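Cyclodipeptide synthase, BtCDPS (Bacillus thermoamylovorans, PDB 6ZTU) probably makes cyclic dipeptides by joining two aminoacyl groups, which cyclodipeptide synthases in general take from aminoacyl-tRNAs. Local coordinates at residues L62-E67 against K88-H93; L31-S34 against K39-Q42; Y111-F116 against V177-P182; S34-K39 against N70-L75. One frame throughout, in Å; residues are numbered along the deposited sequence.

All four contacts are buried; none is a surface contact, though contact 4 lies furthest from the centre of the chain (about 13 Å, centre to centre) and contact 3 nearest it (about 8 Å). Contacts 1, 2 and 3 gather at the ends of neighbouring strands 58-63, 28-32 and 110-112 of one sheet, and each touches the bound hexanediol. Contact 4 shares S34 and K39 with contact 2 and joins contact 1 where F36 N is hydrogen-bonded to E89 OE2. Their chemistry differs: contact 1 mixes aliphatic packing with a water bridge, contact 2 lays a ring on backbone, contact 3 sets a ring on a helix turn beside a ligand-binding glutamate, and contact 4 is apolar across its segments.

Contact 1: residues L62-E67 against K88-H93; sequences LLAGDE and KEIRRH. With 0RE ((2S)-hexane-1,2-diol), chain B.
L63 and I90 carry the apolar part; their side chains lie alongside, pointing opposite ways. L63 CD1 lies 4.0 Å from I90 CG2, while the other branch, L63 CD2, rests 3.7 Å from H93 CB, one helical turn further on. The tip of I90 goes to A64 instead: its CD1 is 3.5 Å from A64 O and also touches A64 CB. It gets there because CG1 stands beside the backbone N (chi1 -58°), which leaves CG2 to face L63. An alanine in place of I90 would lose both branches and is likely to leave A64 O and L63 CD1 without that apolar cover, opening a gap between strand end and helix.

Helix 79-103 is packed here against the end of strand 58-63, within the beta-alpha-beta crossover that leads on to the parallel neighbour strand 110-112, as expected of a Rossmann-like fold of the HUP clan.

Polar contact is made through one water, which accepts from A64 N (3.0 Å between A64 N and the water) and lies in the H93 ring plane, 2.8 Å from ND1. Along the helix, R92 NH2 forms a salt bridge with E89 OE2 at 3.1 Å, and E89 OE2 also accepts from F36 N. On the pocket side, L63 C comes within 3.4 Å of C08 of the hexanediol.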
# COMPACT_ATOMS: atom_id res chain seq x y z
N LEU A 62 1.25 4.44 -5.79
CA LEU A 62 0.98 3.02 -5.98
C LEU A 62 -0.52 2.77 -5.84
O LEU A 62 -1.10 3.07 -4.79
CB LEU A 62 1.73 2.17 -4.96
CG LEU A 62 1.59 0.66 -5.16
CD1 LEU A 62 2.34 0.19 -6.43
CD2 LEU A 62 2.09 -0.09 -3.91
N LEU A 63 -1.12 2.19 -6.87
CA LEU A 63 -2.53 1.81 -6.90
C LEU A 63 -2.66 0.29 -6.86
O LEU A 63 -1.71 -0.44 -7.13
CB LEU A 63 -3.21 2.35 -8.15
CG LEU A 63 -3.04 3.83 -8.46
CD1 LEU A 63 -3.84 4.20 -9.71
CD2 LEU A 63 -3.47 4.68 -7.27
N ALA A 64 -3.87 -0.18 -6.58
CA ALA A 64 -4.10 -1.61 -6.48
C ALA A 64 -4.07 -2.28 -7.85
O ALA A 64 -4.56 -1.73 -8.84
CB ALA A 64 -5.44 -1.89 -5.80
N GLY A 65 -3.49 -3.48 -7.89
CA GLY A 65 -3.43 -4.30 -9.08
C GLY A 65 -4.60 -5.26 -9.16
O GLY A 65 -5.63 -5.08 -8.51
N ASP A 66 -4.42 -6.32 -9.96
CA ASP A 66 -5.52 -7.19 -10.36
C ASP A 66 -6.21 -7.81 -9.15
O ASP A 66 -7.44 -8.00 -9.16
CB ASP A 66 -5.01 -8.31 -11.27
CG ASP A 66 -4.32 -7.78 -12.50
OD1 ASP A 66 -4.66 -6.67 -12.96
OD2 ASP A 66 -3.44 -8.50 -13.03
N GLU A 67 -5.45 -8.16 -8.12
CA GLU A 67 -6.04 -8.87 -6.99
C GLU A 67 -6.99 -8.01 -6.18
O GLU A 67 -7.56 -8.52 -5.20
CB GLU A 67 -4.93 -9.42 -6.08
CG GLU A 67 -4.26 -10.68 -6.59
CD GLU A 67 -3.18 -10.42 -7.64
OE1 GLU A 67 -2.87 -9.23 -7.91
OE2 GLU A 67 -2.65 -11.39 -8.21
N LYS A 88 -13.10 0.73 -12.54
CA LYS A 88 -13.64 2.06 -12.27
C LYS A 88 -12.92 2.74 -11.11
O LYS A 88 -12.65 3.95 -11.16
CB LYS A 88 -15.13 1.96 -11.99
CG LYS A 88 -15.80 3.28 -11.70
CD LYS A 88 -16.78 3.15 -10.55
CE LYS A 88 -18.03 3.95 -10.80
NZ LYS A 88 -18.74 4.30 -9.54
N GLU A 89 -12.63 1.99 -10.05
CA GLU A 89 -11.94 2.56 -8.89
C GLU A 89 -10.52 2.98 -9.25
O GLU A 89 -10.08 4.08 -8.90
CB GLU A 89 -11.95 1.55 -7.74
CG GLU A 89 -11.22 1.99 -6.48
CD GLU A 89 -12.07 2.88 -5.61
OE1 GLU A 89 -13.08 3.42 -6.10
OE2 GLU A 89 -11.71 3.06 -4.42
N ILE A 90 -9.79 2.13 -9.97
CA ILE A 90 -8.42 2.46 -10.35
C ILE A 90 -8.38 3.67 -11.28
O ILE A 90 -7.49 4.52 -11.18
CB ILE A 90 -7.74 1.23 -10.98
CG1 ILE A 90 -7.75 0.04 -10.00
CG2 ILE A 90 -6.31 1.54 -11.40
CD1 ILE A 90 -7.38 0.40 -8.57
N ARG A 91 -9.34 3.77 -12.20
CA ARG A 91 -9.37 4.94 -13.08
C ARG A 91 -9.64 6.21 -12.29
O ARG A 91 -9.06 7.26 -12.59
CB ARG A 91 -10.42 4.74 -14.18
CG ARG A 91 -10.05 3.67 -15.19
CD ARG A 91 -11.10 3.57 -16.29
NE ARG A 91 -11.12 4.77 -17.12
CZ ARG A 91 -10.32 4.97 -18.16
NH1 ARG A 91 -9.42 4.05 -18.50
NH2 ARG A 91 -10.41 6.10 -18.86
N ARG A 92 -10.50 6.14 -11.27
CA ARG A 92 -10.73 7.29 -10.41
C ARG A 92 -9.45 7.70 -9.68
O ARG A 92 -9.08 8.88 -9.65
CB ARG A 92 -11.85 6.99 -9.41
CG ARG A 92 -12.25 8.19 -8.55
CD ARG A 92 -13.39 7.87 -7.57
NE ARG A 92 -13.03 6.84 -6.59
CZ ARG A 92 -12.50 7.08 -5.39
NH1 ARG A 92 -12.26 8.33 -4.99
NH2 ARG A 92 -12.21 6.07 -4.58
N HIS A 93 -8.76 6.73 -9.08
CA HIS A 93 -7.51 7.04 -8.38
C HIS A 93 -6.48 7.63 -9.33
O HIS A 93 -5.78 8.59 -8.97
CB HIS A 93 -6.96 5.77 -7.72
CG HIS A 93 -7.71 5.35 -6.49
ND1 HIS A 93 -7.55 4.10 -5.93
CD2 HIS A 93 -8.63 5.99 -5.74
CE1 HIS A 93 -8.34 4.00 -4.87
NE2 HIS A 93 -9.00 5.13 -4.73
O01 0RE B . -2.18 -1.40 1.71
C02 0RE B . -2.39 -0.02 1.75
C03 0RE B . -1.27 0.67 0.98
O04 0RE B . -0.12 0.74 1.78
C05 0RE B . -1.00 -0.13 -0.29
C06 0RE B . -2.25 -0.17 -1.16
C07 0RE B . -1.99 -1.09 -2.35
C08 0RE B . -1.97 -0.21 -3.58
O HOH W 1 -5.88 1.82 -5.65

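Contact 2: residues L31-S34 against K39-Q42; sequences LGIS and KFSQ. With 0RE ((2S)-hexane-1,2-diol), chain B.
F40 lays its ring against the backbone of G32, I33 and S34, and the contact is easily followed outward along this one side chain. CB starts beside I33 CG2, 4.0 Å away, and the same methyl also borders CG. From there the two rims diverge. On one, CD1 and CE1 run along the aliphatic arm of I33, whose CD1 is 3.7 Å from F40 CE1. On the other, F40 CD2 lies 3.7 Å from S34 O, and CE2 sits 3.5 Å from S34 N and next to S34 CB. The tip, F40 CZ, ends 3.5 Å from G32 O.

Between the rims one face is occupied by main chain: I33 CA is 4.1 Å from the ring centroid, only 18° off the normal, a CH-pi contact, with S34 N over the same face nearer the rim. With CG anti to its own carbonyl carbon (chi1 -66°), the ring carries on toward I33 from the inverse gamma turn centred on F40.

Two other rings pack on F40: Y44 edge-to-face, H201 with planes at about 70°. Just after it, S41 is the N-cap of helix 42-55, its OG bonded to Y44 N. Beyond the backbone lies the ligand, with I33 O 3.6 Å from C08 of the hexanediol and G32 CA 4.0 Å from C03; a side chain on G32 would run into C03. The ring thus backs the extended backbone where strand 28-32 runs into its loop, beside the ligand pocket of this Rossmann-like fold.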
# COMPACT_ATOMS: atom_id res chain seq x y z
N LEU A 31 3.30 6.61 -2.37
CA LEU A 31 2.01 6.88 -1.74
C LEU A 31 1.08 5.70 -2.02
O LEU A 31 0.73 5.45 -3.17
CB LEU A 31 1.42 8.18 -2.27
CG LEU A 31 2.19 9.44 -1.88
CD1 LEU A 31 1.69 10.62 -2.72
CD2 LEU A 31 1.99 9.72 -0.39
N GLY A 32 0.70 4.97 -0.97
CA GLY A 32 -0.18 3.83 -1.16
C GLY A 32 -1.64 4.26 -1.14
O GLY A 32 -2.10 4.84 -0.16
N ILE A 33 -2.37 4.01 -2.23
CA ILE A 33 -3.77 4.40 -2.36
C ILE A 33 -4.59 3.13 -2.31
O ILE A 33 -4.50 2.29 -3.21
CB ILE A 33 -4.04 5.18 -3.65
CG1 ILE A 33 -3.04 6.33 -3.83
CG2 ILE A 33 -5.49 5.68 -3.68
CD1 ILE A 33 -3.00 7.30 -2.67
N SER A 34 -5.37 2.97 -1.26
CA SER A 34 -6.10 1.73 -1.00
C SER A 34 -7.44 1.75 -1.73
O SER A 34 -8.15 2.75 -1.66
CB SER A 34 -6.31 1.55 0.50
OG SER A 34 -6.65 0.21 0.79
N LYS A 39 -11.48 7.02 2.60
CA LYS A 39 -10.46 8.01 2.94
C LYS A 39 -9.88 8.69 1.70
O LYS A 39 -9.55 9.88 1.75
CB LYS A 39 -9.35 7.34 3.75
CG LYS A 39 -8.20 8.25 4.12
CD LYS A 39 -8.34 8.69 5.54
CE LYS A 39 -7.15 9.48 6.02
NZ LYS A 39 -7.56 10.16 7.26
N PHE A 40 -9.76 7.96 0.59
CA PHE A 40 -9.03 8.45 -0.57
C PHE A 40 -9.98 9.16 -1.54
O PHE A 40 -10.21 8.75 -2.67
CB PHE A 40 -8.27 7.32 -1.24
CG PHE A 40 -7.18 6.78 -0.38
CD1 PHE A 40 -5.94 7.40 -0.36
CD2 PHE A 40 -7.39 5.68 0.43
CE1 PHE A 40 -4.92 6.91 0.46
CE2 PHE A 40 -6.39 5.19 1.25
CZ PHE A 40 -5.15 5.81 1.26
N SER A 41 -10.52 10.26 -1.04
CA SER A 41 -11.27 11.22 -1.84
C SER A 41 -10.32 11.99 -2.76
O SER A 41 -9.09 11.95 -2.61
CB SER A 41 -12.00 12.20 -0.94
OG SER A 41 -11.06 12.98 -0.21
N GLN A 42 -10.90 12.72 -3.70
CA GLN A 42 -10.10 13.62 -4.52
C GLN A 42 -9.30 14.58 -3.65
O GLN A 42 -8.09 14.76 -3.85
CB GLN A 42 -11.01 14.39 -5.48
CG GLN A 42 -10.29 15.39 -6.35
CD GLN A 42 -11.23 16.11 -7.29
OE1 GLN A 42 -12.41 16.31 -6.98
NE2 GLN A 42 -10.73 16.50 -8.46
O01 0RE B . -2.18 -1.40 1.71
C02 0RE B . -2.39 -0.02 1.75
C03 0RE B . -1.27 0.67 0.98
O04 0RE B . -0.12 0.74 1.78
C05 0RE B . -1.00 -0.13 -0.29
C06 0RE B . -2.25 -0.17 -1.16
C07 0RE B . -1.99 -1.09 -2.35
C08 0RE B . -1.97 -0.21 -3.58

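Contact 3: residues Y111-F116 against V177-P182; sequences YTFSDF and VLAELP. With 0RE ((2S)-hexane-1,2-diol), chain B.
F113 sets one ring face on a turn of helix 167-191, over A179 C and E180 CA. The two rims then take one side chain each: F113 CE1 is 3.6 Å from A179 CB, and F113 CD2 is 3.7 Å from E180 CB. Beyond its CB the glutamate turns away, its chain extended past CG and its carboxylate plane 54° from the ring. There E180 OE1 accepts a hydrogen bond of 2.8 Å from O01 of the hexanediol, while the ring edge at F113 CE2 lies 4.1 Å from the ligand's C07.

In both residues CG sits in the crowded position between backbone N and carbonyl carbon; for F113 (chi1 60°) this swings the ring over the helix. Replacing F113 with an alanine would probably take the ring off A179 CB and E180 CB, leave a gap beside ligand C07 and deprive Y176 of its edge-to-face partner.

Further out, the start of the F113 turn is well pinned. T112 to D115 is a type I beta turn, T112 OG1 accepts from S114 N at 3.0 Å in an ST turn, and T112 N donates to D115 OD2 at 2.9 Å. F183 touches the F113 ring too. Helix 167-191 lines the ligand pocket through E180, with Y176 and F184, and F113 borders it with a ring edge, beside the parallel strands of the mixed sheet.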
# COMPACT_ATOMS: atom_id res chain seq x y z
N TYR A 111 1.69 3.68 -10.77
CA TYR A 111 1.71 2.27 -11.14
C TYR A 111 0.71 1.51 -10.27
O TYR A 111 0.35 1.97 -9.18
CB TYR A 111 3.10 1.65 -10.96
CG TYR A 111 4.18 2.46 -11.62
CD1 TYR A 111 4.84 3.47 -10.93
CD2 TYR A 111 4.51 2.24 -12.94
CE1 TYR A 111 5.81 4.23 -11.55
CE2 TYR A 111 5.48 2.99 -13.57
CZ TYR A 111 6.12 3.99 -12.87
OH TYR A 111 7.09 4.73 -13.51
N THR A 112 0.25 0.36 -10.77
CA THR A 112 -0.41 -0.61 -9.91
C THR A 112 0.60 -1.67 -9.48
O THR A 112 1.65 -1.85 -10.11
CB THR A 112 -1.60 -1.31 -10.59
OG1 THR A 112 -1.14 -2.41 -11.39
CG2 THR A 112 -2.39 -0.35 -11.46
N PHE A 113 0.27 -2.39 -8.40
CA PHE A 113 1.24 -3.41 -8.02
C PHE A 113 1.25 -4.62 -8.96
O PHE A 113 2.03 -5.54 -8.73
CB PHE A 113 1.05 -3.85 -6.54
CG PHE A 113 -0.30 -4.44 -6.17
CD1 PHE A 113 -0.76 -5.62 -6.73
CD2 PHE A 113 -1.06 -3.85 -5.17
CE1 PHE A 113 -1.99 -6.18 -6.35
CE2 PHE A 113 -2.29 -4.40 -4.77
CZ PHE A 113 -2.74 -5.57 -5.36
N SER A 114 0.45 -4.62 -10.02
CA SER A 114 0.52 -5.64 -11.06
C SER A 114 1.41 -5.24 -12.24
O SER A 114 1.52 -6.01 -13.20
CB SER A 114 -0.88 -5.96 -11.60
OG SER A 114 -1.68 -6.53 -10.58
N ASP A 115 2.06 -4.08 -12.18
CA ASP A 115 2.81 -3.56 -13.33
C ASP A 115 4.26 -4.03 -13.36
O ASP A 115 5.07 -3.48 -14.13
CB ASP A 115 2.79 -2.03 -13.32
CG ASP A 115 1.42 -1.46 -13.65
OD1 ASP A 115 0.56 -2.21 -14.15
OD2 ASP A 115 1.21 -0.26 -13.42
N PHE A 116 4.62 -5.04 -12.55
CA PHE A 116 6.01 -5.40 -12.30
C PHE A 116 6.26 -6.90 -12.47
O PHE A 116 7.23 -7.44 -11.94
CB PHE A 116 6.44 -4.90 -10.92
CG PHE A 116 6.41 -3.41 -10.82
CD1 PHE A 116 7.54 -2.66 -11.09
CD2 PHE A 116 5.21 -2.74 -10.56
CE1 PHE A 116 7.50 -1.27 -11.05
CE2 PHE A 116 5.16 -1.36 -10.51
CZ PHE A 116 6.30 -0.62 -10.76
N VAL A 177 -3.01 -9.29 -0.38
CA VAL A 177 -1.94 -8.98 0.57
C VAL A 177 -0.59 -9.42 0.02
O VAL A 177 0.40 -8.67 0.03
CB VAL A 177 -2.23 -9.66 1.92
CG1 VAL A 177 -1.05 -9.51 2.88
CG2 VAL A 177 -3.48 -9.06 2.55
N LEU A 178 -0.52 -10.67 -0.47
CA LEU A 178 0.77 -11.18 -0.92
C LEU A 178 1.27 -10.42 -2.14
O LEU A 178 2.48 -10.21 -2.27
CB LEU A 178 0.66 -12.68 -1.22
CG LEU A 178 0.20 -13.53 -0.03
CD1 LEU A 178 0.10 -15.02 -0.40
CD2 LEU A 178 1.10 -13.35 1.19
N ALA A 179 0.37 -9.98 -3.03
CA ALA A 179 0.77 -9.25 -4.22
C ALA A 179 1.25 -7.83 -3.90
O ALA A 179 2.10 -7.30 -4.64
CB ALA A 179 -0.40 -9.18 -5.22
N GLU A 180 0.72 -7.19 -2.85
CA GLU A 180 1.15 -5.83 -2.51
C GLU A 180 2.39 -5.83 -1.62
O GLU A 180 3.14 -4.85 -1.61
CB GLU A 180 0.03 -5.06 -1.81
CG GLU A 180 -0.35 -5.63 -0.43
CD GLU A 180 -1.34 -4.78 0.37
OE1 GLU A 180 -1.57 -3.60 0.01
OE2 GLU A 180 -1.89 -5.31 1.37
N LEU A 181 2.60 -6.90 -0.86
CA LEU A 181 3.69 -6.91 0.11
C LEU A 181 5.08 -6.61 -0.46
O LEU A 181 5.86 -5.96 0.25
CB LEU A 181 3.72 -8.25 0.86
CG LEU A 181 2.87 -8.29 2.12
CD1 LEU A 181 2.94 -9.68 2.73
CD2 LEU A 181 3.34 -7.24 3.15
N PRO A 182 5.47 -7.04 -1.67
CA PRO A 182 6.83 -6.70 -2.12
C PRO A 182 7.12 -5.21 -2.09
O PRO A 182 8.28 -4.83 -1.93
CB PRO A 182 6.89 -7.27 -3.54
CG PRO A 182 5.93 -8.42 -3.52
CD PRO A 182 4.79 -7.91 -2.66
O01 0RE B . -2.18 -1.40 1.71
C02 0RE B . -2.39 -0.02 1.75
C03 0RE B . -1.27 0.67 0.98
O04 0RE B . -0.12 0.74 1.78
C05 0RE B . -1.00 -0.13 -0.29
C06 0RE B . -2.25 -0.17 -1.16
C07 0RE B . -1.99 -1.09 -2.35
C08 0RE B . -1.97 -0.21 -3.58

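Contact 4: residues S34-K39 against N70-L75; sequences SPFNSK and NLLEAL
F36 and L72 meet head-on, the leucine ending over one face of the ring. L72 CD2 is 4.0 Å from the F36 ring centroid and 14° off the normal, a CH-pi contact, while L72 CD1 reaches the rim, 3.5 Å from F36 CZ. The leucine's torsions account for both touches. Its chi1 (-57°) brings CG over the ring; with CD1 anti to CA, CD1 overhangs the rim at CZ and CD2 sits nearer the centre, both on the same side.

The phenylalanine has the less usual conformation. Its backbone has positive phi and psi, in the left-handed region, and its CG lies beside the backbone N at a chi1 of -41°, short of the usual staggered value. The opposite ring face is taken by the preceding residue, with P35 CB 3.8 Å above the plane near the rim. The ring is therefore sandwiched between proline and leucine, which probably limits how far it can turn. A looser apolar touch, 4.5 Å from P35 CG to L71 CD1, extends the patch.

Further on, the N37 side chain reaches forward along the loop: its OD1 accepts from K39 N at 2.9 Å in an Asx turn.

Around this pair, helix 79-103 contributes V86 against F36, and A82 and K85 against L72. R154 of helix 137-157 touches F36 and L71 and donates to P35 O, and Y176 of helix 167-191 touches P35, so the loop between strand 28-32 and helix 42-55 meets helix 68-74 with these three long helices packed around them.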
# COMPACT_ATOMS: atom_id res chain seq x y z
N SER A 34 -5.37 2.97 -1.26
CA SER A 34 -6.10 1.73 -1.00
C SER A 34 -7.44 1.75 -1.73
O SER A 34 -8.15 2.75 -1.66
CB SER A 34 -6.31 1.55 0.50
OG SER A 34 -6.65 0.21 0.79
N PRO A 35 -7.81 0.68 -2.43
CA PRO A 35 -9.08 0.66 -3.15
C PRO A 35 -10.27 0.40 -2.24
O PRO A 35 -10.17 -0.31 -1.24
CB PRO A 35 -8.90 -0.49 -4.15
CG PRO A 35 -8.01 -1.45 -3.43
CD PRO A 35 -7.04 -0.56 -2.65
N PHE A 36 -11.41 0.99 -2.61
CA PHE A 36 -12.68 0.81 -1.89
C PHE A 36 -12.54 1.29 -0.44
O PHE A 36 -13.04 0.67 0.50
CB PHE A 36 -13.15 -0.64 -1.96
CG PHE A 36 -12.97 -1.24 -3.32
CD1 PHE A 36 -13.58 -0.67 -4.42
CD2 PHE A 36 -12.16 -2.34 -3.50
CE1 PHE A 36 -13.40 -1.20 -5.68
CE2 PHE A 36 -11.98 -2.89 -4.77
CZ PHE A 36 -12.60 -2.31 -5.86
N ASN A 37 -11.86 2.42 -0.28
CA ASN A 37 -11.60 3.02 1.01
C ASN A 37 -11.99 4.49 0.91
O ASN A 37 -11.38 5.23 0.14
CB ASN A 37 -10.13 2.86 1.40
CG ASN A 37 -9.81 3.43 2.77
OD1 ASN A 37 -10.41 4.41 3.20
ND2 ASN A 37 -8.86 2.81 3.45
N SER A 38 -13.00 4.90 1.69
CA SER A 38 -13.55 6.24 1.55
C SER A 38 -12.55 7.34 1.87
O SER A 38 -12.75 8.49 1.46
CB SER A 38 -14.79 6.40 2.44
OG SER A 38 -14.59 5.76 3.69
N LYS A 39 -11.48 7.02 2.60
CA LYS A 39 -10.46 8.01 2.94
C LYS A 39 -9.88 8.69 1.70
O LYS A 39 -9.55 9.88 1.75
CB LYS A 39 -9.35 7.34 3.75
CG LYS A 39 -8.20 8.25 4.12
CD LYS A 39 -8.34 8.69 5.54
CE LYS A 39 -7.15 9.48 6.02
NZ LYS A 39 -7.56 10.16 7.26
N ASN A 70 -10.27 -9.60 -5.67
CA ASN A 70 -10.43 -10.62 -4.64
C ASN A 70 -11.10 -10.07 -3.40
O ASN A 70 -11.84 -10.80 -2.71
CB ASN A 70 -9.08 -11.22 -4.26
CG ASN A 70 -8.46 -12.02 -5.37
OD1 ASN A 70 -8.50 -11.59 -6.53
ND2 ASN A 70 -7.89 -13.17 -5.05
N LEU A 71 -10.84 -8.80 -3.08
CA LEU A 71 -11.45 -8.19 -1.90
C LEU A 71 -12.96 -8.13 -2.05
O LEU A 71 -13.70 -8.33 -1.09
CB LEU A 71 -10.88 -6.79 -1.67
CG LEU A 71 -9.36 -6.68 -1.51
CD1 LEU A 71 -8.98 -5.23 -1.29
CD2 LEU A 71 -8.85 -7.54 -0.34
N LEU A 72 -13.44 -7.86 -3.27
CA LEU A 72 -14.87 -7.85 -3.52
C LEU A 72 -15.43 -9.26 -3.66
O LEU A 72 -16.48 -9.58 -3.09
CB LEU A 72 -15.18 -7.00 -4.76
CG LEU A 72 -14.69 -5.55 -4.76
CD1 LEU A 72 -14.96 -4.87 -6.10
CD2 LEU A 72 -15.30 -4.74 -3.62
N GLU A 73 -14.72 -10.14 -4.38
CA GLU A 73 -15.17 -11.52 -4.54
C GLU A 73 -15.34 -12.22 -3.20
O GLU A 73 -16.20 -13.09 -3.04
CB GLU A 73 -14.19 -12.29 -5.42
CG GLU A 73 -14.17 -11.80 -6.86
CD GLU A 73 -13.16 -12.53 -7.69
OE1 GLU A 73 -12.12 -12.97 -7.14
OE2 GLU A 73 -13.39 -12.67 -8.90
N ALA A 74 -14.50 -11.86 -2.22
CA ALA A 74 -14.63 -12.47 -0.90
C ALA A 74 -15.84 -11.93 -0.14
O ALA A 74 -16.42 -12.64 0.68
CB ALA A 74 -13.35 -12.26 -0.09
N LEU A 75 -16.22 -10.68 -0.39
CA LEU A 75 -17.41 -10.10 0.22
C LEU A 75 -18.66 -10.33 -0.61
O LEU A 75 -19.54 -9.46 -0.66
CB LEU A 75 -17.20 -8.60 0.46
CG LEU A 75 -16.09 -8.23 1.45
CD1 LEU A 75 -15.82 -6.74 1.50
CD2 LEU A 75 -16.43 -8.76 2.83